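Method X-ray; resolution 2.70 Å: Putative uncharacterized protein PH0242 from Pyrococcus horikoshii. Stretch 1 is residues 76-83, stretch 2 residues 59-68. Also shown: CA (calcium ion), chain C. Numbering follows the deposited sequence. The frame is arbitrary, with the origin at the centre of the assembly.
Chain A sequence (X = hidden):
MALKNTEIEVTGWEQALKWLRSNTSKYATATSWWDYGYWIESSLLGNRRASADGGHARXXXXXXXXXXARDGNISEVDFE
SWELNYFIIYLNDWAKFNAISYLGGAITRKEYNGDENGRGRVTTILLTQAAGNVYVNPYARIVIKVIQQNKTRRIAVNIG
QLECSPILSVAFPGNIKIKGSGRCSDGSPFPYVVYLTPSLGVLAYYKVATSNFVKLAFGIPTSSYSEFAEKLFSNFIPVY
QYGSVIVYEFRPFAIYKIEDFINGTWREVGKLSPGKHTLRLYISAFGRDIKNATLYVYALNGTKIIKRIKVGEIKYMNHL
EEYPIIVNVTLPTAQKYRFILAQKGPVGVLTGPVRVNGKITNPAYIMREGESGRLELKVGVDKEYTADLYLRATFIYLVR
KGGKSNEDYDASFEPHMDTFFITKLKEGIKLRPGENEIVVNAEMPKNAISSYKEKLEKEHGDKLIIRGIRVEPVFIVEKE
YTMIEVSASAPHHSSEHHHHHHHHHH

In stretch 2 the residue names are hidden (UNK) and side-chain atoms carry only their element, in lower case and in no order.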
ATOM      1  N   GLU A  76       7.371   4.106   0.049  1.00 33.03           N
ATOM      2  CA  GLU A  76       7.411   2.696   0.431  1.00 35.65           C
ATOM      3  C   GLU A  76       7.393   2.511   1.940  1.00 36.15           C
ATOM      4  O   GLU A  76       8.377   2.277   2.606  1.00 38.47           O
ATOM      5  CB  GLU A  76       8.575   1.952  -0.214  1.00 37.02           C
ATOM      6  CG  GLU A  76       8.328   1.575  -1.671  1.00 41.54           C
ATOM      7  CD  GLU A  76       9.318   0.533  -2.192  1.00 45.44           C
ATOM      8  OE1 GLU A  76       9.691  -0.404  -1.427  1.00 45.48           O
ATOM      9  OE2 GLU A  76       9.718   0.639  -3.380  1.00 45.85           O
ATOM     10  N   VAL A  77       6.204   2.570   2.455  1.00 37.68           N
ATOM     11  CA  VAL A  77       5.966   2.437   3.849  1.00 37.31           C
ATOM     12  C   VAL A  77       5.897   0.954   4.267  1.00 37.37           C
ATOM     13  O   VAL A  77       5.468   0.092   3.493  1.00 37.55           O
ATOM     14  CB  VAL A  77       4.683   3.228   4.102  1.00 35.63           C
ATOM     15  CG1 VAL A  77       3.756   2.521   5.073  1.00 36.75           C
ATOM     16  CG2 VAL A  77       5.069   4.646   4.480  1.00 31.96           C
ATOM     17  N   ASP A  78       6.325   0.645   5.488  1.00 39.85           N
ATOM     18  CA  ASP A  78       6.378  -0.750   5.899  1.00 38.09           C
ATOM     19  C   ASP A  78       5.048  -1.236   6.505  1.00 38.16           C
ATOM     20  O   ASP A  78       4.935  -1.528   7.717  1.00 37.66           O
ATOM     21  CB  ASP A  78       7.607  -1.036   6.770  1.00 35.78           C
ATOM     22  CG  ASP A  78       7.666  -2.493   7.253  1.00 39.25           C
ATOM     23  OD1 ASP A  78       7.209  -3.411   6.551  1.00 38.63           O
ATOM     24  OD2 ASP A  78       8.172  -2.733   8.359  1.00 44.14           O
ATOM     25  N   PHE A  79       4.049  -1.368   5.634  1.00 36.44           N
ATOM     26  CA  PHE A  79       2.734  -1.887   6.069  1.00 36.47           C
ATOM     27  C   PHE A  79       2.771  -3.284   6.695  1.00 35.91           C
ATOM     28  O   PHE A  79       1.856  -3.641   7.465  1.00 36.65           O
ATOM     29  CB  PHE A  79       1.716  -1.880   4.931  1.00 34.26           C
ATOM     30  CG  PHE A  79       1.276  -0.513   4.512  1.00 33.99           C
ATOM     31  CD1 PHE A  79       1.275  -0.156   3.158  1.00 33.58           C
ATOM     32  CD2 PHE A  79       0.846   0.418   5.458  1.00 31.43           C
ATOM     33  CE1 PHE A  79       0.842   1.105   2.760  1.00 33.52           C
ATOM     34  CE2 PHE A  79       0.414   1.668   5.062  1.00 31.00           C
ATOM     35  CZ  PHE A  79       0.417   2.018   3.720  1.00 32.80           C
ATOM     36  N   GLU A  80       3.793  -4.074   6.355  1.00 33.58           N
ATOM     37  CA  GLU A  80       3.896  -5.417   6.910  1.00 35.65           C
ATOM     38  C   GLU A  80       3.973  -5.381   8.446  1.00 35.10           C
ATOM     39  O   GLU A  80       3.330  -6.185   9.114  1.00 34.61           O
ATOM     40  CB  GLU A  80       5.063  -6.212   6.305  1.00 35.97           C
ATOM     41  CG  GLU A  80       5.310  -7.571   6.972  1.00 39.21           C
ATOM     42  CD  GLU A  80       4.109  -8.524   6.906  1.00 44.57           C
ATOM     43  OE1 GLU A  80       4.227  -9.704   7.354  1.00 45.27           O
ATOM     44  OE2 GLU A  80       3.041  -8.099   6.399  1.00 46.11           O
ATOM     45  N   SER A  81       4.731  -4.433   8.995  1.00 35.22           N
ATOM     46  CA  SER A  81       4.859  -4.337  10.436  1.00 37.62           C
ATOM     47  C   SER A  81       3.501  -4.121  11.105  1.00 36.96           C
ATOM     48  O   SER A  81       3.333  -4.470  12.256  1.00 38.18           O
ATOM     49  CB  SER A  81       5.829  -3.233  10.834  1.00 37.74           C
ATOM     50  OG  SER A  81       5.229  -1.995  10.587  1.00 44.07           O
ATOM     51  N   TRP A  82       2.527  -3.588  10.373  1.00 38.23           N
ATOM     52  CA  TRP A  82       1.153  -3.496  10.888  1.00 36.74           C
ATOM     53  C   TRP A  82       0.326  -4.711  10.656  1.00 37.82           C
ATOM     54  O   TRP A  82      -0.836  -4.697  11.042  1.00 40.52           O
ATOM     55  CB  TRP A  82       0.376  -2.296  10.328  1.00 33.94           C
ATOM     56  CG  TRP A  82       1.006  -0.930  10.480  1.00 31.51           C
ATOM     57  CD1 TRP A  82       2.114  -0.566  11.245  1.00 30.96           C
ATOM     58  CD2 TRP A  82       0.558   0.313   9.848  1.00 30.23           C
ATOM     59  NE1 TRP A  82       2.389   0.771  11.109  1.00 31.20           N
ATOM     60  CE2 TRP A  82       1.484   1.357  10.285  1.00 30.77           C
ATOM     61  CE3 TRP A  82      -0.478   0.650   9.000  1.00 30.37           C
ATOM     62  CZ2 TRP A  82       1.344   2.674   9.882  1.00 29.76           C
ATOM     63  CZ3 TRP A  82      -0.606   1.980   8.596  1.00 28.47           C
ATOM     64  CH2 TRP A  82       0.287   2.962   9.026  1.00 28.95           C
ATOM     65  N   GLU A  83       0.888  -5.748  10.022  1.00 39.08           N
ATOM     66  CA  GLU A  83       0.146  -6.958   9.595  1.00 39.90           C
ATOM     67  C   GLU A  83      -0.993  -6.645   8.636  1.00 39.03           C
ATOM     68  O   GLU A  83      -2.025  -7.352   8.620  1.00 39.62           O
ATOM     69  CB  GLU A  83      -0.435  -7.709  10.780  1.00 45.96           C
ATOM     70  CG  GLU A  83       0.480  -8.723  11.414  1.00 58.99           C
ATOM     71  CD  GLU A  83       0.046  -9.057  12.830  1.00 67.53           C
ATOM     72  OE1 GLU A  83      -1.016  -9.715  12.965  1.00 72.12           O
ATOM     73  OE2 GLU A  83       0.754  -8.651  13.797  1.00 69.80           O
ATOM     74  N   UNK A  59      -1.109   9.067  14.702  1.00 49.02           N
ATOM     75  CA  UNK A  59       0.314   8.971  14.355  1.00 45.08           C
ATOM     76  C   UNK A  59       0.429   8.248  13.001  1.00 44.80           C
ATOM     77  O   UNK A  59       1.176   8.694  12.108  1.00 40.62           O
ATOM     78  c   UNK A  59       1.114   8.250  15.441  1.00 42.63           C
ATOM     79  c   UNK A  59       0.543   6.894  15.789  1.00 46.36           C
ATOM     80  o   UNK A  59       1.246   6.098  16.467  1.00 46.81           O
ATOM     81  o   UNK A  59      -0.611   6.608  15.372  1.00 47.95           O
ATOM     82  N   UNK A  60      -0.358   7.169  12.858  1.00 39.01           N
ATOM     83  CA  UNK A  60      -0.447   6.387  11.635  1.00 37.14           C
ATOM     84  C   UNK A  60      -1.013   7.163  10.428  1.00 38.51           C
ATOM     85  O   UNK A  60      -0.769   6.780   9.282  1.00 41.68           O
ATOM     86  c   UNK A  60      -0.553   0.457  13.580  1.00 37.90           C
ATOM     87  c   UNK A  60      -1.202   5.075  11.870  1.00 33.92           C
ATOM     88  n   UNK A  60       0.291  -0.376  14.203  1.00 38.79           N
ATOM     89  c   UNK A  60      -1.113   2.733  12.769  1.00 33.67           C
ATOM     90  n   UNK A  60      -0.263   1.756  13.450  1.00 36.54           N
ATOM     91  c   UNK A  60      -0.390   4.052  12.633  1.00 32.94           C
ATOM     92  n   UNK A  60      -1.676  -0.021  13.077  1.00 34.43           N
ATOM     93  N   UNK A  61      -1.735   8.251  10.684  1.00 37.98           N
ATOM     94  CA  UNK A  61      -2.232   9.136   9.630  1.00 39.40           C
ATOM     95  C   UNK A  61      -1.116   9.628   8.718  1.00 37.56           C
ATOM     96  O   UNK A  61      -1.281   9.696   7.497  1.00 34.94           O
ATOM     97  o   UNK A  61      -5.068  11.098  11.030  1.00 53.84           O
ATOM     98  c   UNK A  61      -4.378  10.090  10.724  1.00 52.58           C
ATOM     99  o   UNK A  61      -4.823   8.904  10.809  1.00 51.98           O
ATOM    100  c   UNK A  61      -2.926  10.369  10.237  1.00 45.72           C
ATOM    101  N   UNK A  62       0.021   9.979   9.313  1.00 36.45           N
ATOM    102  CA  UNK A  62       1.157  10.495   8.555  1.00 34.14           C
ATOM    103  C   UNK A  62       1.718   9.428   7.671  1.00 35.14           C
ATOM    104  O   UNK A  62       2.215   9.727   6.558  1.00 34.98           O
ATOM    105  c   UNK A  62       1.366  12.468  11.497  1.00 33.89           C
ATOM    106  c   UNK A  62       1.475  14.413  10.485  1.00 35.54           C
ATOM    107  c   UNK A  62       2.242  11.014   9.477  1.00 30.93           C
ATOM    108  c   UNK A  62       1.856  12.266  10.198  1.00 33.59           C
ATOM    109  n   UNK A  62       1.149  13.793  11.638  1.00 36.28           N
ATOM    110  n   UNK A  62       1.890  13.475   9.608  1.00 34.97           N
ATOM    111  N   UNK A  63       1.646   8.179   8.142  1.00 29.41           N
ATOM    112  CA  UNK A  63       2.164   7.083   7.360  1.00 30.14           C
ATOM    113  C   UNK A  63       1.205   6.696   6.217  1.00 30.88           C
ATOM    114  O   UNK A  63       1.632   6.526   5.048  1.00 32.30           O
ATOM    115  c   UNK A  63       4.725   7.300   8.815  1.00 23.16           C
ATOM    116  c   UNK A  63       3.238   4.799   7.427  1.00 24.81           C
ATOM    117  c   UNK A  63       3.590   6.422   9.327  1.00 26.83           C
ATOM    118  c   UNK A  63       2.610   5.906   8.261  1.00 28.87           C
ATOM    119  N   UNK A  64      -0.082   6.598   6.526  1.00 29.21           N
ATOM    120  CA  UNK A  64      -1.069   6.465   5.460  1.00 30.27           C
ATOM    121  C   UNK A  64      -0.890   7.575   4.403  1.00 30.45           C
ATOM    122  O   UNK A  64      -0.962   7.304   3.199  1.00 30.99           O
ATOM    123  c   UNK A  64      -2.927   5.166   6.756  1.00 30.77           C
ATOM    124  c   UNK A  64      -2.691   3.897   5.960  1.00 29.82           C
ATOM    125  c   UNK A  64      -2.509   6.434   5.995  1.00 29.06           C
ATOM    126  c   UNK A  64      -4.392   5.234   7.180  1.00 30.87           C
ATOM    127  N   UNK A  65      -0.649   8.809   4.839  1.00 27.77           N
ATOM    128  CA  UNK A  65      -0.610   9.904   3.890  1.00 27.82           C
ATOM    129  C   UNK A  65       0.682   9.793   3.111  1.00 29.93           C
ATOM    130  O   UNK A  65       0.719  10.166   1.934  1.00 32.75           O
ATOM    131  c   UNK A  65      -0.730  11.260   4.566  1.00 25.11           C
ATOM    132  N   UNK A  66       1.726   9.264   3.758  1.00 29.14           N
ATOM    133  CA  UNK A  66       3.028   9.171   3.134  1.00 29.53           C
ATOM    134  C   UNK A  66       2.860   8.225   1.948  1.00 31.47           C
ATOM    135  O   UNK A  66       3.233   8.540   0.819  1.00 31.10           O
ATOM    136  c   UNK A  66       6.519   8.157   4.662  1.00 28.39           C
ATOM    137  c   UNK A  66       4.091   8.646   4.110  1.00 28.79           C
ATOM    138  c   UNK A  66       6.045   9.804   2.863  1.00 28.27           C
ATOM    139  c   UNK A  66       5.540   8.537   3.568  1.00 28.98           C
ATOM    140  N   UNK A  67       2.256   7.073   2.210  1.00 31.89           N
ATOM    141  CA  UNK A  67       1.882   6.163   1.133  1.00 30.82           C
ATOM    142  C   UNK A  67       1.073   6.827   0.019  1.00 30.48           C
ATOM    143  O   UNK A  67       1.458   6.738  -1.132  1.00 34.00           O
ATOM    144  c   UNK A  67      -1.191   2.901  -0.472  1.00 32.38           C
ATOM    145  c   UNK A  67       1.109   4.978   1.697  1.00 30.60           C
ATOM    146  c   UNK A  67      -0.271   2.268  -1.308  1.00 28.93           C
ATOM    147  c   UNK A  67      -0.738   3.788   0.508  1.00 33.18           C
ATOM    148  c   UNK A  67       1.542   3.382  -0.177  1.00 29.33           C
ATOM    149  c   UNK A  67       1.093   2.509  -1.152  1.00 29.24           C
ATOM    150  c   UNK A  67       0.633   4.033   0.661  1.00 31.05           C
ATOM    151  N   UNK A  68      -0.028   7.501   0.357  1.00 29.36           N
ATOM    152  CA  UNK A  68      -1.007   7.928  -0.653  1.00 27.99           C
ATOM    153  C   UNK A  68      -0.549   9.083  -1.519  1.00 27.98           C
ATOM    154  O   UNK A  68      -0.829   9.099  -2.706  1.00 28.52           O
ATOM    155  c   UNK A  68      -3.672   6.162  -0.515  1.00 26.79           C
ATOM    156  c   UNK A  68      -2.361   8.256  -0.017  1.00 26.74           C
ATOM    157  c   UNK A  68      -4.244   7.443   1.534  1.00 27.25           C
ATOM    158  c   UNK A  68      -3.125   7.056   0.572  1.00 28.01           C
TER
HETATM  159 CA    CA C1001      10.316  -1.799  -3.506  1.00 49.75          CA

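Position 59 has four side-chain atoms, two carbons with two oxygens on the second. This is a short carboxylate, and it touches nothing on stretch 1. It is Asp-59.

Position 60 carries three carbons, a nitrogen, then a carbon bearing two more nitrogens. That is a guanidinium on an extended chain, lying flat on Trp-82. It is Arg-60. Its backbone N donates to Asp-59 OD1 at 2.6 Å.

Position 61 again has two carbons, the second with two oxygens. Its CA-to-CB bond points away from stretch 1. It is Asp-61.

Position 62 shows one carbon and a five-membered ring of three carbons and two nitrogens. An imidazole fits. It is out of reach of stretch 1. It is His-62.

Position 63 has four carbons, forked at the first, with one arm two carbons long. Its short arm packs against Val-77 and Trp-82. A beta-branched aliphatic chain of this size is Ile-63. Its CG2 lies 3.3 Å from Val-77 CG1 and 3.8 Å from Trp-82 CZ2.

Position 64 has four carbons, forked at the second. Its CA-to-CB bond points away, but the end of the chain comes nearer to stretch 1 and packs against Phe-79 and Trp-82. It is Leu-64. Its CD2 is 3.9 Å from Phe-79 CE2 and 3.9 Å from Trp-82 CZ3, at the edge of the Trp-82 ring.

Position 65 has a single carbon and no contact. It is Ala-65.

Position 66 has four carbons, forked at the second. Its CA-to-CB bond points toward stretch 1, and it packs against Val-77. It is Leu-66. Its CD2 sits 3.8 Å from Val-77 CG2.

Position 67 has one carbon and a ring of six carbons, with no oxygen. The edge of Phe-79 meets the ring's face. It is Phe-67. Phe-79 CE1 is 3.6 Å from Phe-67 CG.

Position 68 has four carbons, forked at the second, and makes no contact. It is Leu-68.

The contact is a helix packed against an irregular segment through side chains. No hydrogen bond crosses it. Val-77 packs against Ile-63 and Leu-66. The Phe-79 and Phe-67 rings stand nearly perpendicular, at 82°. The Arg-60 guanidinium and Trp-82 are nearly parallel, at 9°, so the cation lies over the indole pi cloud. Arg-60 CZ is centred over the five-membered ring, while its CD lies over the six-membered ring. Within stretch 1, Ser-81 OG donates to Asp-78 O at 2.9 Å. The CA-to-CB bond of Glu-76 points away from the helix, and its carboxylate binds the calcium ion through OE1 at 2.6 Å and OE2 at 2.5 Å.

Stretch 2, residues 59-68: DRDHILALFL
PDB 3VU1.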